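Local coordinates for protein phage integrase (Pectobacterium atrosepticum, PDB 3JU0) that probably binds arm-type DNA sites as the N-terminal arm-binding domain of a tyrosine-recombinase-family integrase, the full-length protein being assigned to DNA integration and recombination, at residues Y18-G23 / L28-N33; F24-L29 / L51-Y56. All blocks are in the same frame, centred on the assembly; numbering follows the deposited sequence.

Contact 1 (Y18-G23 / L28-N33); sequences YKLTDG and LLVHPN
Y18 lays its ring over V30, a hydrogen-bonded pair where strand 18-23 starts and strand 26-30 ends. Because CG sits between the backbone N and the carbonyl carbon (chi1 68°), the ring leans across toward the partner strand, and the two side chains run alongside each other in the same direction. V30 CB lies 3.8 Å from the centroid of the Y18 ring, over its face but displaced toward the rim, a CH-pi contact. CG1 of V30 reaches the phenol end, 3.6 Å from Y18 OH, while CG2 meets the CE1 side of the ring. The hydroxyl itself is hydrogen-bonded to the carbonyl O of K12, which ties the ring's far end to the chain ahead of the strand. The backbones of this pair are joined twice: V30 N gives a nearly straight bond to Y18 O (2.8 Å), and Y18 N gives a longer one to V30 O (3.1 Å). L20 and L28 form the next hydrogen-bonded pair, with L20 N to L28 O and L28 N to L20 O both at 2.8 Å. Their side chains share the face of Y18 and V30 but meet loosely, CB to CB; L28 also packs on W38 of strand 36-44. Between these pairs, K19 and L29 form a non-hydrogen-bonded pair on the other face, where K19 CG lies 4.0 Å from L29 CD1. Nearer the turn, D22 and G23 both face M26, a classic beta bulge in the antiparallel beta hairpin that opens the four-stranded sheet of the arm-binding domain.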
loop_
_atom_site.group_PDB
_atom_site.type_symbol
_atom_site.label_atom_id
_atom_site.label_comp_id
_atom_site.label_asym_id
_atom_site.label_seq_id
_atom_site.Cartn_x
_atom_site.Cartn_y
_atom_site.Cartn_z
ATOM N N TYR A 18 10.839 9.030 0.553
ATOM C CA TYR A 18 9.799 9.855 -0.005
ATOM C C TYR A 18 8.563 9.043 -0.392
ATOM O O TYR A 18 8.663 7.865 -0.644
ATOM C CB TYR A 18 10.319 10.716 -1.139
ATOM C CG TYR A 18 10.731 10.013 -2.394
ATOM C CD1 TYR A 18 9.825 9.787 -3.419
ATOM C CD2 TYR A 18 11.991 9.500 -2.549
ATOM C CE1 TYR A 18 10.154 9.081 -4.564
ATOM C CE2 TYR A 18 12.351 8.826 -3.680
ATOM C CZ TYR A 18 11.454 8.626 -4.711
ATOM O OH TYR A 18 11.795 7.985 -5.877
ATOM N N LYS A 19 7.421 9.736 -0.488
ATOM C CA LYS A 19 6.140 9.101 -0.828
ATOM C C LYS A 19 5.745 9.501 -2.206
ATOM O O LYS A 19 5.774 10.706 -2.550
ATOM C CB LYS A 19 5.048 9.581 0.125
ATOM C CG LYS A 19 5.316 9.366 1.527
ATOM C CD LYS A 19 4.127 9.911 2.308
ATOM C CE LYS A 19 4.505 10.215 3.769
ATOM N NZ LYS A 19 5.973 10.197 4.056
ATOM N N LEU A 20 5.277 8.567 -2.997
ATOM C CA LEU A 20 4.606 8.804 -4.244
ATOM C C LEU A 20 3.115 8.468 -4.049
ATOM O O LEU A 20 2.726 7.283 -3.829
ATOM C CB LEU A 20 5.189 7.972 -5.351
ATOM C CG LEU A 20 6.593 8.361 -5.816
ATOM C CD1 LEU A 20 7.034 7.392 -6.837
ATOM C CD2 LEU A 20 6.651 9.790 -6.419
ATOM N N THR A 21 2.274 9.483 -4.118
ATOM C CA THR A 21 0.874 9.244 -3.842
ATOM C C THR A 21 0.151 8.609 -5.030
ATOM O O THR A 21 0.412 8.930 -6.195
ATOM C CB THR A 21 0.149 10.570 -3.445
ATOM O OG1 THR A 21 -1.223 10.294 -3.023
ATOM C CG2 THR A 21 0.091 11.395 -4.609
ATOM N N ASP A 22 -0.805 7.715 -4.728
ATOM C CA ASP A 22 -1.679 7.092 -5.714
ATOM C C ASP A 22 -3.132 7.575 -5.527
ATOM O O ASP A 22 -3.977 7.240 -6.351
ATOM C CB ASP A 22 -1.712 5.566 -5.635
ATOM C CG ASP A 22 -2.415 4.953 -6.822
ATOM O OD1 ASP A 22 -3.359 4.183 -6.668
ATOM O OD2 ASP A 22 -2.049 5.233 -7.983
ATOM N N GLY A 23 -3.445 8.302 -4.464
ATOM C CA GLY A 23 -4.848 8.676 -4.262
ATOM C C GLY A 23 -5.525 7.745 -3.279
ATOM O O GLY A 23 -5.023 6.680 -2.955
ATOM N N LEU A 28 3.137 4.928 -2.332
ATOM C CA LEU A 28 4.367 4.126 -2.302
ATOM C C LEU A 28 5.429 4.918 -1.536
ATOM O O LEU A 28 5.712 6.050 -1.851
ATOM C CB LEU A 28 4.813 3.862 -3.735
ATOM C CG LEU A 28 6.005 2.936 -3.922
ATOM C CD1 LEU A 28 5.501 1.522 -3.693
ATOM C CD2 LEU A 28 6.606 3.133 -5.271
ATOM N N LEU A 29 6.039 4.290 -0.553
ATOM C CA LEU A 29 7.175 4.812 0.161
ATOM C C LEU A 29 8.416 4.249 -0.480
ATOM O O LEU A 29 8.621 3.012 -0.508
ATOM C CB LEU A 29 7.080 4.455 1.653
ATOM C CG LEU A 29 8.170 5.070 2.535
ATOM C CD1 LEU A 29 7.948 6.646 2.690
ATOM C CD2 LEU A 29 8.129 4.406 3.868
ATOM N N VAL A 30 9.253 5.142 -1.004
ATOM C CA VAL A 30 10.492 4.759 -1.666
ATOM C C VAL A 30 11.604 5.081 -0.660
ATOM O O VAL A 30 11.837 6.260 -0.310
ATOM C CB VAL A 30 10.718 5.547 -2.957
ATOM C CG1 VAL A 30 11.988 5.120 -3.685
ATOM C CG2 VAL A 30 9.537 5.368 -3.891
ATOM N N HIS A 31 12.212 4.025 -0.126
ATOM C CA HIS A 31 13.115 4.164 1.007
ATOM C C HIS A 31 14.563 4.218 0.545
ATOM O O HIS A 31 14.909 3.691 -0.507
ATOM C CB HIS A 31 12.858 2.977 1.961
ATOM C CG HIS A 31 13.391 3.175 3.356
ATOM N ND1 HIS A 31 14.709 2.974 3.666
ATOM C CD2 HIS A 31 12.777 3.514 4.517
ATOM C CE1 HIS A 31 14.898 3.165 4.958
ATOM N NE2 HIS A 31 13.750 3.541 5.498
ATOM N N PRO A 32 15.424 4.946 1.321
ATOM C CA PRO A 32 16.792 5.014 0.933
ATOM C C PRO A 32 17.456 3.658 1.028
ATOM O O PRO A 32 18.454 3.475 0.355
ATOM C CB PRO A 32 17.406 5.971 1.962
ATOM C CG PRO A 32 16.411 6.548 2.675
ATOM C CD PRO A 32 15.101 5.900 2.384
ATOM N N ASN A 33 16.858 2.695 1.754
ATOM C CA ASN A 33 17.406 1.337 1.788
ATOM C C ASN A 33 17.217 0.584 0.483
ATOM O O ASN A 33 17.703 -0.538 0.356
ATOM C CB ASN A 33 16.864 0.527 3.006
ATOM C CG ASN A 33 15.381 0.230 2.979
ATOM O OD1 ASN A 33 14.727 0.424 1.988
ATOM N ND2 ASN A 33 14.845 -0.289 4.105
#

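Contact 2 (F24-L29 / L51-Y56)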
loop_
_atom_site.group_PDB
_atom_site.type_symbol
_atom_site.label_atom_id
_atom_site.label_comp_id
_atom_site.label_asym_id
_atom_site.label_seq_id
_atom_site.Cartn_x
_atom_site.Cartn_y
_atom_site.Cartn_z
ATOM N N PHE A 24 -6.665 8.205 -2.777
ATOM C CA PHE A 24 -7.439 7.493 -1.823
ATOM C C PHE A 24 -6.665 7.118 -0.578
ATOM O O PHE A 24 -7.000 6.140 0.104
ATOM C CB PHE A 24 -8.119 6.298 -2.481
ATOM C CG PHE A 24 -8.943 6.647 -3.660
ATOM C CD1 PHE A 24 -8.454 6.488 -4.934
ATOM C CD2 PHE A 24 -10.238 7.147 -3.481
ATOM C CE1 PHE A 24 -9.209 6.821 -6.032
ATOM C CE2 PHE A 24 -10.995 7.512 -4.579
ATOM C CZ PHE A 24 -10.504 7.298 -5.841
ATOM N N GLY A 25 -5.625 7.867 -0.207
ATOM C CA GLY A 25 -4.897 7.578 1.012
ATOM C C GLY A 25 -3.711 6.669 0.804
ATOM O O GLY A 25 -2.951 6.456 1.725
ATOM N N MET A 26 -3.607 6.104 -0.388
ATOM C CA MET A 26 -2.476 5.142 -0.637
ATOM C C MET A 26 -1.275 5.783 -1.273
ATOM O O MET A 26 -1.398 6.644 -2.158
ATOM C CB MET A 26 -2.931 3.964 -1.465
ATOM C CG MET A 26 -1.913 2.861 -1.414
ATOM S SD MET A 26 -2.394 1.407 -2.344
ATOM C CE MET A 26 -2.086 1.915 -4.045
ATOM N N HIS A 27 -0.104 5.372 -0.837
ATOM C CA HIS A 27 1.140 5.876 -1.425
ATOM C C HIS A 27 2.147 4.752 -1.458
ATOM O O HIS A 27 2.056 3.755 -0.735
ATOM C CB HIS A 27 1.720 7.053 -0.683
ATOM C CG HIS A 27 2.039 6.853 0.756
ATOM N ND1 HIS A 27 3.275 6.460 1.236
ATOM C CD2 HIS A 27 1.290 7.110 1.838
ATOM C CE1 HIS A 27 3.246 6.429 2.564
ATOM N NE2 HIS A 27 2.062 6.844 2.949
ATOM N N LEU A 28 3.137 4.928 -2.332
ATOM C CA LEU A 28 4.367 4.126 -2.302
ATOM C C LEU A 28 5.429 4.918 -1.536
ATOM O O LEU A 28 5.712 6.050 -1.851
ATOM C CB LEU A 28 4.813 3.862 -3.735
ATOM C CG LEU A 28 6.005 2.936 -3.922
ATOM C CD1 LEU A 28 5.501 1.522 -3.693
ATOM C CD2 LEU A 28 6.606 3.133 -5.271
ATOM N N LEU A 29 6.039 4.290 -0.553
ATOM C CA LEU A 29 7.175 4.812 0.161
ATOM C C LEU A 29 8.416 4.249 -0.480
ATOM O O LEU A 29 8.621 3.012 -0.508
ATOM C CB LEU A 29 7.080 4.455 1.653
ATOM C CG LEU A 29 8.170 5.070 2.535
ATOM C CD1 LEU A 29 7.948 6.646 2.690
ATOM C CD2 LEU A 29 8.129 4.406 3.868
ATOM N N LEU A 51 -1.171 2.049 7.543
ATOM C CA LEU A 51 -1.293 0.586 7.309
ATOM C C LEU A 51 -0.272 0.150 6.263
ATOM O O LEU A 51 -0.257 0.667 5.138
ATOM C CB LEU A 51 -2.694 0.283 6.740
ATOM C CG LEU A 51 -3.171 -1.126 6.694
ATOM C CD1 LEU A 51 -3.307 -1.638 8.152
ATOM C CD2 LEU A 51 -4.514 -1.275 6.002
ATOM N N ALA A 52 0.507 -0.866 6.586
ATOM C CA ALA A 52 1.330 -1.512 5.591
ATOM C C ALA A 52 0.516 -2.464 4.703
ATOM O O ALA A 52 -0.203 -3.352 5.206
ATOM C CB ALA A 52 2.394 -2.327 6.315
ATOM N N LEU A 53 0.575 -2.265 3.399
ATOM C CA LEU A 53 -0.116 -3.090 2.443
ATOM C C LEU A 53 0.797 -4.080 1.738
ATOM O O LEU A 53 0.319 -4.941 1.028
ATOM C CB LEU A 53 -0.854 -2.275 1.398
ATOM C CG LEU A 53 -1.914 -1.310 1.883
ATOM C CD1 LEU A 53 -2.423 -0.479 0.699
ATOM C CD2 LEU A 53 -3.009 -2.049 2.524
ATOM N N GLY A 54 2.079 -4.001 1.914
ATOM C CA GLY A 54 2.976 -4.912 1.235
ATOM C C GLY A 54 4.176 -4.216 0.620
ATOM O O GLY A 54 4.350 -3.012 0.764
ATOM N N VAL A 55 4.975 -5.032 -0.054
ATOM C CA VAL A 55 6.278 -4.626 -0.595
ATOM C C VAL A 55 6.276 -4.825 -2.099
ATOM O O VAL A 55 6.028 -5.915 -2.546
ATOM C CB VAL A 55 7.418 -5.441 0.087
ATOM C CG1 VAL A 55 8.735 -5.191 -0.571
ATOM C CG2 VAL A 55 7.455 -5.069 1.566
ATOM N N TYR A 56 6.677 -3.811 -2.863
ATOM C CA TYR A 56 6.878 -3.972 -4.298
ATOM C C TYR A 56 8.284 -4.586 -4.538
ATOM O O TYR A 56 9.237 -4.170 -3.903
ATOM C CB TYR A 56 6.808 -2.574 -4.945
ATOM C CG TYR A 56 7.052 -2.548 -6.430
ATOM C CD1 TYR A 56 6.057 -2.786 -7.345
ATOM C CD2 TYR A 56 8.328 -2.324 -6.921
ATOM C CE1 TYR A 56 6.312 -2.814 -8.718
ATOM C CE2 TYR A 56 8.554 -2.291 -8.264
ATOM C CZ TYR A 56 7.570 -2.541 -9.146
ATOM O OH TYR A 56 7.843 -2.486 -10.494
#
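Two strands of the four-stranded antiparallel sheet, 26-30 and 47-56, meet here through side chains over the intervening strand 36-44, in the apolar layer between the sheet and helices 61-76 and 5-10. M26 and L53 make the closer of the two meetings. Extended through chi1 (-166°, CG anti to the backbone N) and chi2, the methionine chain carries its sulfur to one branch of the leucine, M26 SD to L53 CD1 3.6 Å; the bend at chi3 turns only the terminal methyl. The same leucine methyl also reaches back along the chain, with M26 CG 4.0 Å from L53 CD1. The side chains cross at a slant, and CD1 is the leucine atom that meets the methionine. L53 CG is anti to its own carbonyl carbon (chi1 -59°). M26 in turn rests on A64 and R65 of helix 61-76, while the backbone O of L53 accepts a hydrogen bond from R67 NH1 of that helix. The other end is looser: L28 CD1 stands 4.5 Å from Y56 CB, so the leucine touches the root of the tyrosine side chain while the ring leads away from it. V8 of helix 5-10 packs against both L28 and Y56. The two strands are not neighbours in the sheet, with 36-44 between them; the nearest CA atoms, of L28 and Y56, are 8.7 Å apart. The arrangement is a same-face contact between strands two places apart in the four-stranded antiparallel sheet of the arm DNA-binding domain, on the face where helices 61-76 and 5-10 pack.

How the contacts relate
Contact 1 and contact 2 share strand 26-30, and their centres are about 8 Å apart. L28 serves both, by its backbone and side chain in contact 1 and by its side chain in contact 2. Along the chain, 24-29 follows directly on 18-23, so the hairpin turn leads from one contact into the other. They also touch each other, with L20 O 3.3 Å from H27 CB. The centre of contact 1, at the edge of the sheet, is about 10 Å from the centre of the chain; that of contact 2, in the buried interior, is about 2 Å from it. Together they link the edge hairpin to the far strand of the arm-binding domain.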